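Local atomic coordinates of putative branched chain amino acid ABC transporter, periplasmic amino acid-binding protein (Brucella ovis, PDB entry 4XFK), a protein that probably serves as the periplasmic amino-acid-binding component of a branched-chain amino-acid ABC transport system. Residues C127-R141 / Y341-M354. The protein carries 1 engineered substitution. Residues are numbered along the deposited sequence; the frame is centred on the assembly and turned at random. Where two conformers were deposited one is given.
Sequences CHFYHFRFSPNAAIR and YSMRSDDHQAKFPM. Engineered in segment 127-141: Arg141 (natural residue His). With NA (sodium ion), chain E.
Arg133 and Gln349 form a single beta bridge. Arg133 N donates to His348 O, and Ala350 N returns a bond to Arg133 O. Side chains of the same pair also meet: Arg133 NE bonds Gln349 OE1 at 2.9 Å, with the guanidinium and amide planes 29° apart. Arg133 NH2 also bonds the backbone oxygens of Ala117 and Ala119. Asn137 ND2 adds a weak bond to Gln349 OE1; the stronger partner of Asn137 is Asp387. Asn137 OD1 caps the following helix by accepting from Ile140 N. Gln349 NE2 donates to Ser135 O at 2.9 Å and to Ala350 O, both in the amide plane, which fixes its rotation.

His348 ND1 donates to His131 O at 2.9 Å, close to the ring plane. His348 NE2 bonds Glu330, so both ring nitrogens are held.

The protein has the two-lobed periplasmic binding protein fold. Strand 131-133 is an outermost strand of the five-stranded parallel sheet. Segment 341-354 covers the turn joining strands 339-343 and 350-360 of the mixed sheet. The bridge ties the two together, probably near the interlobe hinge.

Aromatic packing centres on His348. Its ring forms an offset stack with Phe132, planes at 6°. Met343 SD lies at the edge of the Phe132 ring, a Met-aromatic contact. Bends at chi2 and chi3, both near 60°, carry Met343 CE over a face of Phe134.

Apolar packing continues beyond. Phe352 CZ touches Pro136 N at 3.4 Å. Met354 meets Pro136 and Ile140.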
loop_
_atom_site.group_PDB
_atom_site.type_symbol
_atom_site.label_atom_id
_atom_site.label_comp_id
_atom_site.label_asym_id
_atom_site.label_seq_id
_atom_site.Cartn_x
_atom_site.Cartn_y
_atom_site.Cartn_z
ATOM N N CYS A 127 14.336 9.132 1.418
ATOM C CA CYS A 127 14.367 8.507 2.738
ATOM C C CYS A 127 14.814 9.499 3.807
ATOM O O CYS A 127 15.790 10.227 3.594
ATOM C CB CYS A 127 15.338 7.320 2.688
ATOM S SG CYS A 127 15.740 6.559 4.256
ATOM N N HIS A 128 14.126 9.534 4.945
ATOM C CA HIS A 128 14.603 10.287 6.100
ATOM C C HIS A 128 14.055 9.658 7.370
ATOM O O HIS A 128 13.158 8.802 7.326
ATOM C CB HIS A 128 14.271 11.781 6.013
ATOM C CG HIS A 128 12.804 12.083 5.981
ATOM N ND1 HIS A 128 12.084 12.439 7.104
ATOM C CD2 HIS A 128 11.924 12.083 4.953
ATOM C CE1 HIS A 128 10.824 12.648 6.763
ATOM N NE2 HIS A 128 10.700 12.439 5.462
ATOM N N PHE A 129 14.613 10.070 8.499
ATOM C CA PHE A 129 14.383 9.378 9.757
ATOM C C PHE A 129 12.927 9.434 10.217
ATOM O O PHE A 129 12.447 8.516 10.868
ATOM C CB PHE A 129 15.311 9.935 10.837
ATOM C CG PHE A 129 15.177 9.248 12.165
ATOM C CD1 PHE A 129 15.772 8.017 12.396
ATOM C CD2 PHE A 129 14.463 9.842 13.189
ATOM C CE1 PHE A 129 15.647 7.387 13.630
ATOM C CE2 PHE A 129 14.340 9.228 14.424
ATOM C CZ PHE A 129 14.926 7.994 14.645
ATOM N N TYR A 130 12.218 10.504 9.874
ATOM C CA TYR A 130 10.862 10.692 10.393
ATOM C C TYR A 130 9.766 10.233 9.431
ATOM O O TYR A 130 8.587 10.470 9.674
ATOM C CB TYR A 130 10.657 12.135 10.883
ATOM C CG TYR A 130 11.492 12.445 12.111
ATOM C CD1 TYR A 130 11.044 12.098 13.384
ATOM C CD2 TYR A 130 12.748 13.032 11.999
ATOM C CE1 TYR A 130 11.816 12.359 14.515
ATOM C CE2 TYR A 130 13.525 13.291 13.118
ATOM C CZ TYR A 130 13.058 12.951 14.369
ATOM O OH TYR A 130 13.837 13.213 15.480
ATOM N N HIS A 131 10.169 9.572 8.349
ATOM C CA HIS A 131 9.247 8.836 7.494
ATOM C C HIS A 131 9.407 7.337 7.749
ATOM O O HIS A 131 10.535 6.824 7.864
ATOM C CB HIS A 131 9.503 9.141 6.010
ATOM C CG HIS A 131 8.907 8.130 5.064
ATOM N ND1 HIS A 131 9.619 7.045 4.601
ATOM C CD2 HIS A 131 7.679 8.037 4.494
ATOM C CE1 HIS A 131 8.855 6.319 3.801
ATOM N NE2 HIS A 131 7.672 6.901 3.716
ATOM N N PHE A 132 8.271 6.644 7.823
ATOM C CA PHE A 132 8.250 5.189 7.904
ATOM C C PHE A 132 7.234 4.675 6.908
ATOM O O PHE A 132 6.094 5.163 6.888
ATOM C CB PHE A 132 7.828 4.727 9.301
ATOM C CG PHE A 132 8.856 4.968 10.364
ATOM C CD1 PHE A 132 8.966 6.205 10.973
ATOM C CD2 PHE A 132 9.715 3.949 10.755
ATOM C CE1 PHE A 132 9.911 6.421 11.962
ATOM C CE2 PHE A 132 10.649 4.155 11.749
ATOM C CZ PHE A 132 10.754 5.393 12.354
ATOM N N ARG A 133 7.623 3.683 6.112
ATOM C CA ARG A 133 6.690 3.048 5.181
ATOM C C ARG A 133 6.284 1.664 5.676
ATOM O O ARG A 133 7.137 0.807 5.944
ATOM C CB ARG A 133 7.261 2.952 3.759
ATOM C CG ARG A 133 6.417 2.043 2.874
ATOM C CD ARG A 133 6.446 2.393 1.402
ATOM N NE ARG A 133 7.778 2.321 0.815
ATOM C CZ ARG A 133 8.087 2.935 -0.316
ATOM N NH1 ARG A 133 9.313 2.843 -0.817
ATOM N NH2 ARG A 133 7.159 3.658 -0.929
ATOM N N PHE A 134 4.976 1.459 5.794
ATOM C CA PHE A 134 4.423 0.219 6.346
ATOM C C PHE A 134 3.849 -0.724 5.296
ATOM O O PHE A 134 3.444 -1.854 5.603
ATOM C CB PHE A 134 3.375 0.550 7.414
ATOM C CG PHE A 134 3.957 1.262 8.599
ATOM C CD1 PHE A 134 4.475 0.551 9.670
ATOM C CD2 PHE A 134 4.024 2.645 8.621
ATOM C CE1 PHE A 134 5.006 1.211 10.769
ATOM C CE2 PHE A 134 4.572 3.312 9.702
ATOM C CZ PHE A 134 5.061 2.591 10.779
ATOM N N SER A 135 3.850 -0.262 4.053
ATOM C CA SER A 135 3.245 -0.980 2.944
ATOM C C SER A 135 4.317 -1.562 2.025
ATOM O O SER A 135 5.514 -1.311 2.207
ATOM C CB SER A 135 2.388 0.001 2.145
ATOM O OG SER A 135 3.219 0.976 1.539
ATOM N N PRO A 136 3.897 -2.340 1.012
ATOM C CA PRO A 136 4.864 -2.671 -0.043
ATOM C C PRO A 136 5.334 -1.430 -0.799
ATOM O O PRO A 136 4.876 -0.299 -0.579
ATOM C CB PRO A 136 4.070 -3.589 -0.983
ATOM C CG PRO A 136 2.988 -4.166 -0.102
ATOM C CD PRO A 136 2.615 -3.042 0.824
ATOM N N ASN A 137 6.288 -1.665 -1.687
ATOM C CA ASN A 137 6.714 -0.670 -2.657
ATOM C C ASN A 137 6.762 -1.350 -4.027
ATOM O O ASN A 137 6.507 -2.558 -4.126
ATOM C CB ASN A 137 8.058 -0.046 -2.249
ATOM C CG ASN A 137 9.167 -1.068 -2.149
ATOM O OD1 ASN A 137 9.362 -1.876 -3.058
ATOM N ND2 ASN A 137 9.890 -1.051 -1.030
ATOM N N ALA A 138 7.085 -0.601 -5.074
ATOM C CA ALA A 138 7.040 -1.158 -6.423
ATOM C C ALA A 138 7.900 -2.408 -6.577
ATOM O O ALA A 138 7.515 -3.355 -7.262
ATOM C CB ALA A 138 7.461 -0.109 -7.443
ATOM N N ALA A 139 9.065 -2.400 -5.944
ATOM C CA ALA A 139 9.986 -3.529 -6.058
ATOM C C ALA A 139 9.414 -4.779 -5.402
ATOM O O ALA A 139 9.443 -5.867 -5.977
ATOM C CB ALA A 139 11.351 -3.178 -5.465
ATOM N N ILE A 140 8.883 -4.622 -4.197
ATOM C CA ILE A 140 8.299 -5.751 -3.493
ATOM C C ILE A 140 7.085 -6.297 -4.255
ATOM O O ILE A 140 6.958 -7.512 -4.445
ATOM C CB ILE A 140 7.893 -5.358 -2.055
ATOM C CG1 ILE A 140 9.129 -4.934 -1.242
ATOM C CG2 ILE A 140 7.132 -6.495 -1.387
ATOM C CD1 ILE A 140 8.797 -4.320 0.118
ATOM N N ARG A 141 6.192 -5.404 -4.687
ATOM C CA ARG A 141 4.999 -5.824 -5.420
ATOM C C ARG A 141 5.352 -6.666 -6.646
ATOM O O ARG A 141 4.793 -7.748 -6.862
ATOM C CB ARG A 141 4.185 -4.615 -5.896
ATOM C CG ARG A 141 3.464 -3.826 -4.814
ATOM C CD ARG A 141 2.285 -4.549 -4.200
ATOM N NE ARG A 141 1.533 -3.609 -3.374
ATOM C CZ ARG A 141 0.431 -3.911 -2.696
ATOM N NH1 ARG A 141 -0.081 -5.133 -2.754
ATOM N NH2 ARG A 141 -0.161 -2.985 -1.953
ATOM N N TYR A 341 5.764 -8.838 11.547
ATOM C CA TYR A 341 5.915 -7.548 10.950
ATOM C C TYR A 341 6.981 -6.781 11.750
ATOM O O TYR A 341 6.926 -6.747 12.985
ATOM C CB TYR A 341 4.553 -6.899 11.041
ATOM C CG TYR A 341 4.373 -5.703 10.198
ATOM C CD1 TYR A 341 4.887 -4.492 10.604
ATOM C CD2 TYR A 341 3.660 -5.761 9.011
ATOM C CE1 TYR A 341 4.725 -3.377 9.860
ATOM C CE2 TYR A 341 3.496 -4.639 8.242
ATOM C CZ TYR A 341 4.032 -3.448 8.684
ATOM O OH TYR A 341 3.898 -2.301 7.971
ATOM N N SER A 342 7.954 -6.197 11.057
ATOM C CA SER A 342 8.995 -5.417 11.724
ATOM C C SER A 342 9.423 -4.273 10.817
ATOM O O SER A 342 8.874 -4.106 9.733
ATOM C CB SER A 342 10.186 -6.298 12.106
ATOM O OG SER A 342 10.807 -6.865 10.961
ATOM N N MET A 343 10.404 -3.496 11.259
ATOM C CA MET A 343 10.831 -2.306 10.531
ATOM C C MET A 343 12.330 -2.327 10.286
ATOM O O MET A 343 13.108 -2.518 11.222
ATOM C CB MET A 343 10.474 -1.052 11.339
ATOM C CG MET A 343 10.852 0.254 10.656
ATOM S SD MET A 343 10.051 0.502 9.056
ATOM C CE MET A 343 8.321 0.536 9.531
ATOM N N ARG A 344 12.745 -2.123 9.039
ATOM C CA ARG A 344 14.169 -2.040 8.739
ATOM C C ARG A 344 14.679 -0.640 9.067
ATOM O O ARG A 344 14.126 0.361 8.616
ATOM C CB ARG A 344 14.430 -2.384 7.283
ATOM C CG ARG A 344 15.904 -2.368 6.942
ATOM C CD ARG A 344 16.160 -3.130 5.656
ATOM N NE ARG A 344 15.493 -2.499 4.515
ATOM C CZ ARG A 344 15.357 -3.076 3.326
ATOM N NH1 ARG A 344 15.812 -4.306 3.131
ATOM N NH2 ARG A 344 14.749 -2.432 2.340
ATOM N N SER A 345 15.742 -0.556 9.857
ATOM C CA SER A 345 16.190 0.746 10.333
ATOM C C SER A 345 16.897 1.566 9.257
ATOM O O SER A 345 16.840 2.792 9.288
ATOM C CB SER A 345 17.098 0.588 11.546
ATOM O OG SER A 345 18.250 -0.146 11.200
ATOM N N ASP A 346 17.533 0.895 8.297
ATOM C CA ASP A 346 18.333 1.591 7.295
ATOM C C ASP A 346 17.526 2.606 6.505
ATOM O O ASP A 346 18.015 3.701 6.200
ATOM C CB ASP A 346 18.930 0.603 6.293
ATOM C CG ASP A 346 19.715 -0.503 6.946
ATOM O OD1 ASP A 346 19.140 -1.239 7.780
ATOM O OD2 ASP A 346 20.912 -0.645 6.605
ATOM N N ASP A 347 16.302 2.226 6.150
ATOM C CA ASP A 347 15.513 2.993 5.195
ATOM C C ASP A 347 14.080 3.201 5.662
ATOM O O ASP A 347 13.328 3.935 5.038
ATOM C CB ASP A 347 15.538 2.328 3.808
ATOM C CG ASP A 347 15.026 0.885 3.812
ATOM O OD1 ASP A 347 14.788 0.292 4.888
ATOM O OD2 ASP A 347 14.879 0.330 2.700
ATOM N N HIS A 348 13.715 2.560 6.768
ATOM C CA HIS A 348 12.336 2.568 7.264
ATOM C C HIS A 348 11.330 1.979 6.269
ATOM O O HIS A 348 10.210 2.474 6.113
ATOM C CB HIS A 348 11.908 3.950 7.780
ATOM C CG HIS A 348 12.704 4.410 8.959
ATOM N ND1 HIS A 348 12.605 5.683 9.476
ATOM C CD2 HIS A 348 13.600 3.754 9.735
ATOM C CE1 HIS A 348 13.419 5.796 10.512
ATOM N NE2 HIS A 348 14.034 4.640 10.689
ATOM N N GLN A 349 11.751 0.897 5.620
ATOM C CA GLN A 349 10.848 0.020 4.891
ATOM C C GLN A 349 10.460 -1.145 5.802
ATOM O O GLN A 349 11.331 -1.835 6.337
ATOM C CB GLN A 349 11.535 -0.511 3.624
ATOM C CG GLN A 349 10.736 -1.560 2.877
ATOM C CD GLN A 349 9.385 -1.033 2.417
ATOM O OE1 GLN A 349 9.298 -0.028 1.699
ATOM N NE2 GLN A 349 8.319 -1.708 2.832
ATOM N N ALA A 350 9.161 -1.354 6.002
ATOM C CA ALA A 350 8.704 -2.470 6.828
ATOM C C ALA A 350 8.969 -3.814 6.151
ATOM O O ALA A 350 8.983 -3.915 4.914
ATOM C CB ALA A 350 7.227 -2.329 7.166
ATOM N N LYS A 351 9.190 -4.829 6.987
ATOM C CA LYS A 351 9.439 -6.205 6.566
ATOM C C LYS A 351 8.230 -7.049 6.949
ATOM O O LYS A 351 7.825 -7.064 8.112
ATOM C CB LYS A 351 10.699 -6.749 7.236
ATOM C CG LYS A 351 11.055 -8.148 6.776
ATOM C CD LYS A 351 12.532 -8.450 6.960
ATOM C CE LYS A 351 12.866 -8.771 8.384
ATOM N NZ LYS A 351 14.288 -9.217 8.449
ATOM N N PHE A 352 7.655 -7.747 5.972
ATOM C CA PHE A 352 6.413 -8.488 6.175
ATOM C C PHE A 352 6.240 -9.480 5.030
ATOM O O PHE A 352 6.826 -9.301 3.966
ATOM C CB PHE A 352 5.223 -7.517 6.203
ATOM C CG PHE A 352 5.252 -6.501 5.096
ATOM C CD1 PHE A 352 4.858 -6.851 3.806
ATOM C CD2 PHE A 352 5.708 -5.214 5.327
ATOM C CE1 PHE A 352 4.935 -5.955 2.771
ATOM C CE2 PHE A 352 5.777 -4.297 4.289
ATOM C CZ PHE A 352 5.383 -4.668 3.008
ATOM N N PRO A 353 5.434 -10.530 5.242
ATOM C CA PRO A 353 5.183 -11.487 4.159
ATOM C C PRO A 353 4.300 -10.927 3.043
ATOM O O PRO A 353 3.538 -9.977 3.246
ATOM C CB PRO A 353 4.454 -12.651 4.859
ATOM C CG PRO A 353 4.520 -12.376 6.307
ATOM C CD PRO A 353 4.773 -10.917 6.498
ATOM N N MET A 354 4.416 -11.534 1.862
ATOM C CA MET A 354 3.578 -11.217 0.713
ATOM C C MET A 354 2.892 -12.478 0.210
ATOM O O MET A 354 3.482 -13.553 0.183
ATOM C CB MET A 354 4.416 -10.590 -0.403
ATOM C CG MET A 354 4.901 -9.178 -0.087
ATOM S SD MET A 354 3.559 -7.958 0.008
ATOM C CE MET A 354 3.180 -7.764 -1.732
HETATM NA NA NA E . 18.922 -2.307 12.078
HETATM O O HOH W 1 12.407 6.717 5.307
HETATM O O HOH W 2 16.885 -3.043 10.921
HETATM O O HOH W 3 20.063 -2.385 9.919
HETATM O O HOH W 4 17.302 -1.841 14.024
HETATM O O HOH W 5 19.518 -4.551 12.946
HETATM O O HOH W 6 20.976 -1.258 13.009
#